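Long-range contacts in capsular polysaccharide export system protein KpsC (Thermosulfurimonas dismutans, PDB 6MGB), which transfers Kdo residues in beta(2,4) linkage, probably from CMP-Kdo, in building the glycolipid anchor of Gram-negative capsules: residues Y35-P40 with R63-P68; F76-G81 with S139-G144; R143-P148 with E228-V233. All blocks are in the same frame, centred on the assembly; numbering follows the deposited sequence. Where two conformers were deposited one is given.

The three contacts come in series along one chain, with interactions 2 and 3 sharing Arg143 and Gly144. Interaction 1 stands apart: its centre is about 34 Å from that of interaction 2 and about 44 Å from that of interaction 3. It sits at the margin of the mixed sheet, where helix 53-65 ends. Strand 69-74 then runs from there toward interaction 2. Interactions 2 and 3 have centres about 12 Å apart, and both touch the bound CMP. Segments 139-144 and 143-148 form one continuous loop. It meets the chain after strand 69-74 and then the start of helix 232-236, so it ties together parts of both sheet regions beside the nucleotide.

Interaction 1 (Y35-P40 with R63-P68); sequences YKPKGP and REWRLP
Gly39 and Pro40 lie over one face of the Trp65 indole in an apolar, CH-pi contact at the protein surface. It joins the loop between strands 33-35 and 45-49 to the end of helix 53-65. That helix makes the beta-alpha-beta crossover between the parallel neighbours 45-49 and 69-74. Pro40 CD stands 3.8 Å from the centroid of the five-membered ring of Trp65, only 2° off the ring normal. Gly39 CA covers the six-membered ring of Trp65 at 4.2 Å from its centroid, less squarely, 26° off the normal. Pro40 CB also reaches back to Trp65 CB, at 3.5 Å, and it meets Leu67 CD1 at 4.0 Å. The carbonyl of Pro37 comes to the indole edge instead, with Pro37 O 3.5 Å from Trp65 CH2. Trp65 CG is anti to the carbonyl carbon, chi1 -64°, and Pro40 CB lies close to it. Just beyond, Arg66 has positive phi in a Schellman motif that ends the helix, and the chain then brings Leu67 in next to Trp65. Leu43 touches Pro37, Trp65 and Leu67, so it shares the same apolar cluster. An alanine at Trp65 would keep the contact with Pro40 CB but would probably leave Gly39 CA and Pro40 CD without the ring they lie over and open a gap beside Pro37. The two segments are held by CH-pi and van der Waals contact rather than by polar bonds, so the fit depends on the shape of the indole.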
loop_
_atom_site.group_PDB
_atom_site.type_symbol
_atom_site.label_atom_id
_atom_site.label_comp_id
_atom_site.label_asym_id
_atom_site.label_seq_id
_atom_site.Cartn_x
_atom_site.Cartn_y
_atom_site.Cartn_z
ATOM N N TYR A 35 -12.196 -17.014 17.486
ATOM C CA TYR A 35 -10.872 -16.820 18.059
ATOM C C TYR A 35 -10.285 -18.147 18.528
ATOM O O TYR A 35 -10.918 -18.879 19.294
ATOM C CB TYR A 35 -10.945 -15.829 19.221
ATOM C CG TYR A 35 -9.654 -15.666 19.987
ATOM C CD1 TYR A 35 -9.526 -16.158 21.278
ATOM C CD2 TYR A 35 -8.563 -15.019 19.422
ATOM C CE1 TYR A 35 -8.356 -16.006 21.988
ATOM C CE2 TYR A 35 -7.382 -14.868 20.122
ATOM C CZ TYR A 35 -7.286 -15.361 21.406
ATOM O OH TYR A 35 -6.114 -15.216 22.110
ATOM N N LYS A 36 -9.072 -18.444 18.057
ATOM C CA LYS A 36 -8.345 -19.647 18.440
ATOM C C LYS A 36 -9.234 -20.883 18.374
ATOM O O LYS A 36 -9.568 -21.460 19.417
ATOM C CB LYS A 36 -7.765 -19.496 19.849
ATOM C CG LYS A 36 -6.429 -18.779 19.889
ATOM C CD LYS A 36 -5.848 -18.769 21.292
ATOM C CE LYS A 36 -4.378 -18.379 21.280
ATOM N NZ LYS A 36 -4.148 -17.067 20.614
ATOM N N PRO A 37 -9.643 -21.313 17.184
ATOM C CA PRO A 37 -10.329 -22.602 17.074
ATOM C C PRO A 37 -9.358 -23.739 17.341
ATOM O O PRO A 37 -8.177 -23.672 16.992
ATOM C CB PRO A 37 -10.830 -22.620 15.626
ATOM C CG PRO A 37 -9.913 -21.688 14.902
ATOM C CD PRO A 37 -9.555 -20.619 15.889
ATOM N N LYS A 38 -9.867 -24.793 17.979
ATOM C CA LYS A 38 -9.017 -25.920 18.336
ATOM C C LYS A 38 -8.752 -26.855 17.165
ATOM O O LYS A 38 -7.796 -27.636 17.219
ATOM C CB LYS A 38 -9.647 -26.707 19.488
ATOM C CG LYS A 38 -9.533 -26.019 20.840
ATOM C CD LYS A 38 -8.104 -26.056 21.366
ATOM C CE LYS A 38 -7.985 -25.359 22.712
ATOM N NZ LYS A 38 -6.664 -25.608 23.353
ATOM N N GLY A 39 -9.564 -26.789 16.115
ATOM C CA GLY A 39 -9.375 -27.628 14.958
ATOM C C GLY A 39 -9.968 -27.010 13.710
ATOM O O GLY A 39 -10.624 -25.965 13.755
ATOM N N PRO A 40 -9.748 -27.653 12.561
ATOM C CA PRO A 40 -10.238 -27.084 11.299
ATOM C C PRO A 40 -11.707 -27.328 11.032
ATOM O O PRO A 40 -12.317 -26.550 10.286
ATOM C CB PRO A 40 -9.380 -27.787 10.249
ATOM C CG PRO A 40 -9.076 -29.119 10.858
ATOM C CD PRO A 40 -8.964 -28.882 12.344
ATOM N N ARG A 63 -1.611 -24.046 6.878
ATOM C CA ARG A 63 -0.787 -25.103 6.302
ATOM C C ARG A 63 -1.149 -26.459 6.896
ATOM O O ARG A 63 -1.472 -27.404 6.168
ATOM C CB ARG A 63 0.690 -24.778 6.542
ATOM C CG ARG A 63 1.569 -24.840 5.311
ATOM C CD ARG A 63 2.757 -23.890 5.440
ATOM N NE ARG A 63 3.394 -23.954 6.758
ATOM C CZ ARG A 63 3.643 -22.906 7.546
ATOM N NH1 ARG A 63 3.331 -21.671 7.173
ATOM N NH2 ARG A 63 4.225 -23.095 8.723
ATOM N N GLU A 64 -1.101 -26.570 8.226
ATOM C CA GLU A 64 -1.465 -27.810 8.904
ATOM C C GLU A 64 -2.813 -28.327 8.427
ATOM O O GLU A 64 -2.942 -29.471 7.979
ATOM C CB GLU A 64 -1.517 -27.581 10.415
ATOM C CG GLU A 64 -0.240 -27.879 11.151
ATOM C CD GLU A 64 -0.445 -27.896 12.654
ATOM O OE1 GLU A 64 -1.227 -28.745 13.136
ATOM O OE2 GLU A 64 0.159 -27.055 13.351
ATOM N N TRP A 65 -3.833 -27.484 8.527
ATOM C CA TRP A 65 -5.217 -27.888 8.354
ATOM C C TRP A 65 -5.663 -27.911 6.901
ATOM O O TRP A 65 -6.808 -28.294 6.632
ATOM C CB TRP A 65 -6.114 -26.942 9.145
ATOM C CG TRP A 65 -5.887 -26.995 10.635
ATOM C CD1 TRP A 65 -5.202 -27.952 11.329
ATOM C CD2 TRP A 65 -6.337 -26.040 11.606
ATOM N NE1 TRP A 65 -5.202 -27.653 12.671
ATOM C CE2 TRP A 65 -5.891 -26.485 12.868
ATOM C CE3 TRP A 65 -7.075 -24.854 11.532
ATOM C CZ2 TRP A 65 -6.158 -25.787 14.043
ATOM C CZ3 TRP A 65 -7.340 -24.163 12.702
ATOM C CH2 TRP A 65 -6.882 -24.631 13.940
ATOM N N ARG A 66 -4.805 -27.514 5.967
ATOM C CA ARG A 66 -5.179 -27.414 4.562
ATOM C C ARG A 66 -6.409 -26.524 4.399
ATOM O O ARG A 66 -7.390 -26.883 3.745
ATOM C CB ARG A 66 -5.415 -28.797 3.957
ATOM C CG ARG A 66 -4.152 -29.636 3.847
ATOM C CD ARG A 66 -4.361 -30.836 2.942
ATOM N NE ARG A 66 -4.769 -30.436 1.597
ATOM C CZ ARG A 66 -3.932 -30.094 0.621
ATOM N NH1 ARG A 66 -2.620 -30.101 0.824
ATOM N NH2 ARG A 66 -4.410 -29.741 -0.565
ATOM N N LEU A 67 -6.349 -25.350 5.026
ATOM C CA LEU A 67 -7.355 -24.316 4.866
ATOM C C LEU A 67 -6.746 -23.093 4.189
ATOM O O LEU A 67 -5.543 -22.841 4.321
ATOM C CB LEU A 67 -7.949 -23.887 6.213
ATOM C CG LEU A 67 -8.932 -24.843 6.888
ATOM C CD1 LEU A 67 -9.285 -24.332 8.279
ATOM C CD2 LEU A 67 -10.188 -25.015 6.049
ATOM N N PRO A 68 -7.539 -22.313 3.459
ATOM C CA PRO A 68 -7.009 -21.069 2.892
ATOM C C PRO A 68 -6.554 -20.125 3.993
ATOM O O PRO A 68 -7.167 -20.047 5.060
ATOM C CB PRO A 68 -8.198 -20.497 2.112
ATOM C CG PRO A 68 -9.115 -21.654 1.893
ATOM C CD PRO A 68 -8.946 -22.532 3.083
#

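Interaction 2 (F76-G81 with S139-G144). With C5P (cytidine-5'-monophosphate), chain D.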
loop_
_atom_site.group_PDB
_atom_site.type_symbol
_atom_site.label_atom_id
_atom_site.label_comp_id
_atom_site.label_asym_id
_atom_site.label_seq_id
_atom_site.Cartn_x
_atom_site.Cartn_y
_atom_site.Cartn_z
ATOM N N PHE A 76 -5.558 0.463 0.602
ATOM C CA PHE A 76 -4.696 1.510 0.065
ATOM C C PHE A 76 -5.219 2.899 0.411
ATOM O O PHE A 76 -4.425 3.822 0.625
ATOM C CB PHE A 76 -4.554 1.342 -1.447
ATOM C CG PHE A 76 -3.766 0.124 -1.851
ATOM C CD1 PHE A 76 -2.538 -0.148 -1.270
ATOM C CD2 PHE A 76 -4.256 -0.750 -2.810
ATOM C CE1 PHE A 76 -1.812 -1.263 -1.639
ATOM C CE2 PHE A 76 -3.533 -1.869 -3.180
ATOM C CZ PHE A 76 -2.311 -2.127 -2.594
ATOM N N LEU A 77 -6.539 3.067 0.464
ATOM C CA LEU A 77 -7.168 4.251 1.043
ATOM C C LEU A 77 -7.691 3.849 2.415
ATOM O O LEU A 77 -8.649 3.077 2.515
ATOM C CB LEU A 77 -8.299 4.772 0.159
ATOM C CG LEU A 77 -7.952 5.179 -1.273
ATOM C CD1 LEU A 77 -9.186 5.729 -1.972
ATOM C CD2 LEU A 77 -6.823 6.198 -1.293
ATOM N N ARG A 78 -7.064 4.362 3.474
ATOM C CA ARG A 78 -7.315 3.840 4.814
ATOM C C ARG A 78 -8.246 4.726 5.638
ATOM O O ARG A 78 -9.265 4.246 6.140
ATOM C CB ARG A 78 -5.996 3.631 5.568
ATOM C CG ARG A 78 -6.189 2.826 6.845
ATOM C CD ARG A 78 -5.054 2.993 7.826
ATOM N NE ARG A 78 -5.301 2.225 9.044
ATOM C CZ ARG A 78 -6.145 2.590 10.005
ATOM N NH1 ARG A 78 -6.833 3.720 9.904
ATOM N NH2 ARG A 78 -6.299 1.824 11.076
ATOM N N SER A 79 -7.914 6.000 5.812
ATOM C CA SER A 79 -8.616 6.793 6.817
ATOM C C SER A 79 -8.212 8.257 6.701
ATOM O O SER A 79 -7.351 8.632 5.898
ATOM C CB SER A 79 -8.316 6.266 8.222
ATOM O OG SER A 79 -6.916 6.213 8.447
ATOM N N VAL A 80 -8.867 9.084 7.509
ATOM C CA VAL A 80 -8.409 10.438 7.807
ATOM C C VAL A 80 -7.691 10.323 9.146
ATOM O O VAL A 80 -8.294 10.451 10.214
ATOM C CB VAL A 80 -9.561 11.439 7.852
ATOM C CG1 VAL A 80 -9.044 12.832 8.192
ATOM C CG2 VAL A 80 -10.310 11.453 6.529
ATOM N N GLY A 81 -6.388 10.068 9.090
ATOM C CA GLY A 81 -5.623 9.792 10.290
ATOM C C GLY A 81 -4.741 8.570 10.133
ATOM O O GLY A 81 -5.007 7.709 9.290
ATOM N N SER A 139 -4.994 10.414 -0.426
ATOM C CA SER A 139 -3.906 9.456 -0.253
ATOM C C SER A 139 -4.339 8.433 0.791
ATOM O O SER A 139 -5.524 8.336 1.131
ATOM C CB SER A 139 -2.607 10.188 0.125
ATOM O OG SER A 139 -2.756 10.902 1.340
ATOM N N LYS A 140 -3.378 7.664 1.307
ATOM C CA LYS A 140 -3.702 6.609 2.262
ATOM C C LYS A 140 -4.256 7.185 3.561
ATOM O O LYS A 140 -5.279 6.714 4.071
ATOM C CB LYS A 140 -2.463 5.758 2.541
ATOM C CG LYS A 140 -2.741 4.479 3.321
ATOM C CD LYS A 140 -1.460 3.701 3.595
ATOM C CE LYS A 140 -1.753 2.298 4.110
ATOM N NZ LYS A 140 -2.179 1.378 3.015
ATOM N N TYR A 141 -3.594 8.206 4.112
ATOM C CA TYR A 141 -3.901 8.695 5.451
ATOM C C TYR A 141 -4.614 10.040 5.483
ATOM O O TYR A 141 -5.341 10.307 6.440
ATOM C CB TYR A 141 -2.615 8.798 6.283
ATOM C CG TYR A 141 -1.923 7.468 6.498
ATOM C CD1 TYR A 141 -2.533 6.454 7.228
ATOM C CD2 TYR A 141 -0.658 7.229 5.979
ATOM C CE1 TYR A 141 -1.903 5.237 7.428
ATOM C CE2 TYR A 141 -0.022 6.016 6.176
ATOM C CZ TYR A 141 -0.648 5.024 6.900
ATOM O OH TYR A 141 -0.017 3.817 7.095
ATOM N N ASN A 142 -4.426 10.893 4.479
ATOM C CA ASN A 142 -5.161 12.155 4.370
ATOM C C ASN A 142 -5.032 12.991 5.646
ATOM O O ASN A 142 -6.012 13.278 6.336
ATOM C CB ASN A 142 -6.636 11.893 4.052
ATOM C CG ASN A 142 -6.828 10.995 2.847
ATOM O OD1 ASN A 142 -6.792 11.454 1.705
ATOM N ND2 ASN A 142 -7.046 9.708 3.097
ATOM N N ARG A 143 -3.799 13.397 5.944
ATOM C CA ARG A 143 -3.530 14.171 7.152
ATOM C C ARG A 143 -2.681 15.401 6.872
ATOM O O ARG A 143 -2.860 16.444 7.509
ATOM C CB ARG A 143 -2.814 13.309 8.189
ATOM C CG ARG A 143 -3.545 12.052 8.564
ATOM C CD ARG A 143 -2.670 11.184 9.422
ATOM N NE ARG A 143 -2.409 11.787 10.729
ATOM C CZ ARG A 143 -1.275 12.394 11.063
ATOM N NH1 ARG A 143 -0.281 12.474 10.197
ATOM N NH2 ARG A 143 -1.123 12.921 12.268
ATOM N N GLY A 144 -1.750 15.284 5.932
ATOM C CA GLY A 144 -0.719 16.291 5.790
ATOM C C GLY A 144 -1.282 17.663 5.476
ATOM O O GLY A 144 -2.439 17.830 5.090
HETATM O O3P C5P D . 4.012 2.006 2.010
HETATM P P C5P D . 4.327 3.018 3.089
HETATM O O1P C5P D . 5.798 3.407 2.982
HETATM O O2P C5P D . 4.024 2.655 4.529
HETATM O "O5'" C5P D . 3.480 4.312 2.721
HETATM C "C5'" C5P D . 2.124 4.449 3.117
HETATM C "C4'" C5P D . 1.600 5.815 2.757
HETATM O "O4'" C5P D . 2.184 6.798 3.651
HETATM C "C3'" C5P D . 1.968 6.308 1.365
HETATM O "O3'" C5P D . 1.083 5.834 0.366
HETATM C "C2'" C5P D . 1.945 7.824 1.521
HETATM O "O2'" C5P D . 0.620 8.329 1.438
HETATM C "C1'" C5P D . 2.452 7.996 2.954
HETATM N N1 C5P D . 3.912 8.247 3.000
HETATM C C2 C5P D . 4.438 9.635 3.195
HETATM N N3 C5P D . 5.923 9.877 3.240
HETATM C C4 C5P D . 6.859 8.765 3.101
HETATM C C5 C5P D . 6.335 7.383 2.907
HETATM C C6 C5P D . 4.851 7.143 2.862
HETATM O O2 C5P D . 3.685 10.539 3.308
HETATM N N4 C5P D . 8.299 9.000 3.142
#
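Lys140 runs between Phe76 and the bound CMP. Its CB sits 3.4 Å from Phe76 O. The first torsion sets CG anti to the backbone N, chi1 -169°, and CG lies 3.2 Å from Phe76 O, near Arg78 CB. The same CG stands over the centre of the Tyr141 ring. CD then packs on the nucleotide, 3.7 Å from C5P C5'. A bend at chi4 of 77° turns NZ off the line of the chain, where it hydrogen-bonds Gln248 OE1 and Gly75 O. Gln248 also donates to Phe76 O, so it clasps both sides of the contact.

The backbone fixes the start of this side chain. Lys140 O accepts two bonds: one from Arg78 N at 3.0 Å, on a lone pair, and one from Ser79 N at 3.2 Å. Further on, Gly81 N donates to Tyr141 O at 2.9 Å. The Asn142 amide gives an almost straight bond, 173°, from ND2 to Ser79 O, although it comes from above that carbonyl plane. Ser139, Lys140 and Tyr141 line the CMP pocket, consistent with the nucleotide-binding cleft of a GT-B glycosyltransferase.

Interaction 3 (R143-P148 with E228-V233); sequences RGKPVP and EEFNPV. With C5P (cytidine-5'-monophosphate), chain D.
Lys145 and Phe230 form a single beta bridge, set just before the N-cap residue Asn231 of helix 232-236. Both backbone groups of Lys145 are used. Lys145 N donates to Glu229 O at 2.9 Å, and Lys145 O accepts from Asn231 N at 2.8 Å, nearly straight at 170°. Glu229 is the centre of an inverse gamma turn.

The tight part lies at Gly144 and Phe230. Gly144 CA comes within 3.0 Å of Glu229 O, and a CB there would clash with the Phe230 carbonyl carbon and Asn231 N. One face of the Phe230 ring takes Val147 CG2, 3.9 Å from its centroid and 22° off the normal. Glu228 CB covers the opposite face. Pro148 CD also touches the ring, and Tyr151 meets it edge-to-face.

The outer side is looser and carries the charges. Lys145 CG lies between the backbone N and the carbonyl carbon, chi1 63°, and the rest of the chain runs out extended, with CE 3.8 Å from Phe230 CE1. Its NZ forms a salt bridge with Glu228 OE2 at 3.0 Å, on the anti lone pair of that oxygen. Arg143 pairs with Glu229 in a second salt bridge, but its short length is doubtful because Arg143 is poorly ordered. A water donates to Gly144 O and takes a weak bond from Asn231 ND2, which also donates to Lys137 O.

At the inner end, Asn231 OD1 accepts a weak capping bond from Val233 N, and next to it Pro232 CG rests 3.5 Å from O2' of the CMP ribose.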
loop_
_atom_site.group_PDB
_atom_site.type_symbol
_atom_site.label_atom_id
_atom_site.label_comp_id
_atom_site.label_asym_id
_atom_site.label_seq_id
_atom_site.Cartn_x
_atom_site.Cartn_y
_atom_site.Cartn_z
ATOM N N ARG A 143 -3.799 13.397 5.944
ATOM C CA ARG A 143 -3.530 14.171 7.152
ATOM C C ARG A 143 -2.681 15.401 6.872
ATOM O O ARG A 143 -2.860 16.444 7.509
ATOM C CB ARG A 143 -2.814 13.309 8.189
ATOM C CG ARG A 143 -3.545 12.052 8.564
ATOM C CD ARG A 143 -2.670 11.184 9.422
ATOM N NE ARG A 143 -2.409 11.787 10.729
ATOM C CZ ARG A 143 -1.275 12.394 11.063
ATOM N NH1 ARG A 143 -0.281 12.474 10.197
ATOM N NH2 ARG A 143 -1.123 12.921 12.268
ATOM N N GLY A 144 -1.750 15.284 5.932
ATOM C CA GLY A 144 -0.719 16.291 5.790
ATOM C C GLY A 144 -1.282 17.663 5.476
ATOM O O GLY A 144 -2.439 17.830 5.090
ATOM N N LYS A 145 -0.431 18.663 5.662
ATOM C CA LYS A 145 -0.740 20.039 5.315
ATOM C C LYS A 145 -0.217 20.359 3.922
ATOM O O LYS A 145 0.660 19.663 3.400
ATOM C CB LYS A 145 -0.118 20.991 6.336
ATOM C CG LYS A 145 1.404 20.952 6.376
ATOM C CD LYS A 145 1.953 21.850 7.470
ATOM C CE LYS A 145 3.473 21.838 7.486
ATOM N NZ LYS A 145 4.025 22.730 8.543
ATOM N N PRO A 146 -0.736 21.407 3.284
ATOM C CA PRO A 146 -0.226 21.777 1.960
ATOM C C PRO A 146 1.213 22.260 2.029
ATOM O O PRO A 146 1.678 22.767 3.053
ATOM C CB PRO A 146 -1.166 22.905 1.514
ATOM C CG PRO A 146 -2.366 22.795 2.397
ATOM C CD PRO A 146 -1.866 22.257 3.694
ATOM N N VAL A 147 1.923 22.095 0.917
ATOM C CA VAL A 147 3.265 22.652 0.778
ATOM C C VAL A 147 3.112 24.139 0.481
ATOM O O VAL A 147 2.529 24.501 -0.551
ATOM C CB VAL A 147 4.066 21.942 -0.325
ATOM C CG1 VAL A 147 5.383 22.669 -0.589
ATOM C CG2 VAL A 147 4.331 20.494 0.062
ATOM N N PRO A 148 3.608 25.032 1.334
ATOM C CA PRO A 148 3.425 26.462 1.075
ATOM C C PRO A 148 4.212 26.913 -0.144
ATOM O O PRO A 148 5.280 26.383 -0.458
ATOM C CB PRO A 148 3.951 27.125 2.352
ATOM C CG PRO A 148 4.956 26.164 2.876
ATOM C CD PRO A 148 4.437 24.795 2.531
ATOM N N GLU A 228 8.548 17.803 7.969
ATOM C CA GLU A 228 7.227 18.403 8.043
ATOM C C GLU A 228 6.200 17.455 7.440
ATOM O O GLU A 228 6.476 16.734 6.476
ATOM C CB GLU A 228 7.192 19.747 7.315
ATOM C CG GLU A 228 8.088 20.806 7.933
ATOM C CD GLU A 228 7.904 22.174 7.304
ATOM O OE1 GLU A 228 8.900 22.743 6.807
ATOM O OE2 GLU A 228 6.761 22.679 7.305
ATOM N N GLU A 229 5.005 17.459 8.022
ATOM C CA GLU A 229 3.966 16.504 7.645
ATOM C C GLU A 229 3.150 17.060 6.479
ATOM O O GLU A 229 1.985 17.440 6.605
ATOM C CB GLU A 229 3.089 16.185 8.844
ATOM C CG GLU A 229 2.239 14.962 8.654
ATOM C CD GLU A 229 2.193 14.119 9.900
ATOM O OE1 GLU A 229 2.133 12.878 9.779
ATOM O OE2 GLU A 229 2.208 14.693 11.010
ATOM N N PHE A 230 3.798 17.092 5.321
ATOM C CA PHE A 230 3.158 17.567 4.106
ATOM C C PHE A 230 2.211 16.514 3.548
ATOM O O PHE A 230 2.441 15.308 3.672
ATOM C CB PHE A 230 4.205 17.915 3.048
ATOM C CG PHE A 230 5.030 19.123 3.380
ATOM C CD1 PHE A 230 4.431 20.286 3.831
ATOM C CD2 PHE A 230 6.406 19.094 3.239
ATOM C CE1 PHE A 230 5.188 21.398 4.135
ATOM C CE2 PHE A 230 7.169 20.202 3.541
ATOM C CZ PHE A 230 6.559 21.356 3.990
ATOM N N ASN A 231 1.136 16.986 2.931
ATOM C CA ASN A 231 0.280 16.112 2.149
ATOM C C ASN A 231 1.132 15.443 1.074
ATOM O O ASN A 231 1.743 16.148 0.257
ATOM C CB ASN A 231 -0.867 16.903 1.524
ATOM C CG ASN A 231 -1.801 16.033 0.703
ATOM O OD1 ASN A 231 -1.367 15.100 0.036
ATOM N ND2 ASN A 231 -3.092 16.335 0.752
ATOM N N PRO A 232 1.204 14.108 1.033
ATOM C CA PRO A 232 2.174 13.469 0.125
ATOM C C PRO A 232 1.933 13.762 -1.345
ATOM O O PRO A 232 2.898 13.950 -2.096
ATOM C CB PRO A 232 2.015 11.974 0.445
ATOM C CG PRO A 232 0.663 11.844 1.060
ATOM C CD PRO A 232 0.441 13.118 1.812
ATOM N N VAL A 233 0.676 13.804 -1.788
ATOM C CA VAL A 233 0.423 14.036 -3.206
ATOM C C VAL A 233 0.651 15.501 -3.570
ATOM O O VAL A 233 0.990 15.812 -4.716
ATOM C CB VAL A 233 -0.992 13.569 -3.588
ATOM C CG1 VAL A 233 -1.132 12.071 -3.367
ATOM C CG2 VAL A 233 -2.040 14.309 -2.798
HETATM O O3P C5P D . 4.012 2.006 2.010
HETATM P P C5P D . 4.327 3.018 3.089
HETATM O O1P C5P D . 5.798 3.407 2.982
HETATM O O2P C5P D . 4.024 2.655 4.529
HETATM O "O5'" C5P D . 3.480 4.312 2.721
HETATM C "C5'" C5P D . 2.124 4.449 3.117
HETATM C "C4'" C5P D . 1.600 5.815 2.757
HETATM O "O4'" C5P D . 2.184 6.798 3.651
HETATM C "C3'" C5P D . 1.968 6.308 1.365
HETATM O "O3'" C5P D . 1.083 5.834 0.366
HETATM C "C2'" C5P D . 1.945 7.824 1.521
HETATM O "O2'" C5P D . 0.620 8.329 1.438
HETATM C "C1'" C5P D . 2.452 7.996 2.954
HETATM N N1 C5P D . 3.912 8.247 3.000
HETATM C C2 C5P D . 4.438 9.635 3.195
HETATM N N3 C5P D . 5.923 9.877 3.240
HETATM C C4 C5P D . 6.859 8.765 3.101
HETATM C C5 C5P D . 6.335 7.383 2.907
HETATM C C6 C5P D . 4.851 7.143 2.862
HETATM O O2 C5P D . 3.685 10.539 3.308
HETATM N N4 C5P D . 8.299 9.000 3.142
HETATM O O HOH W 1 -3.498 19.220 2.548
#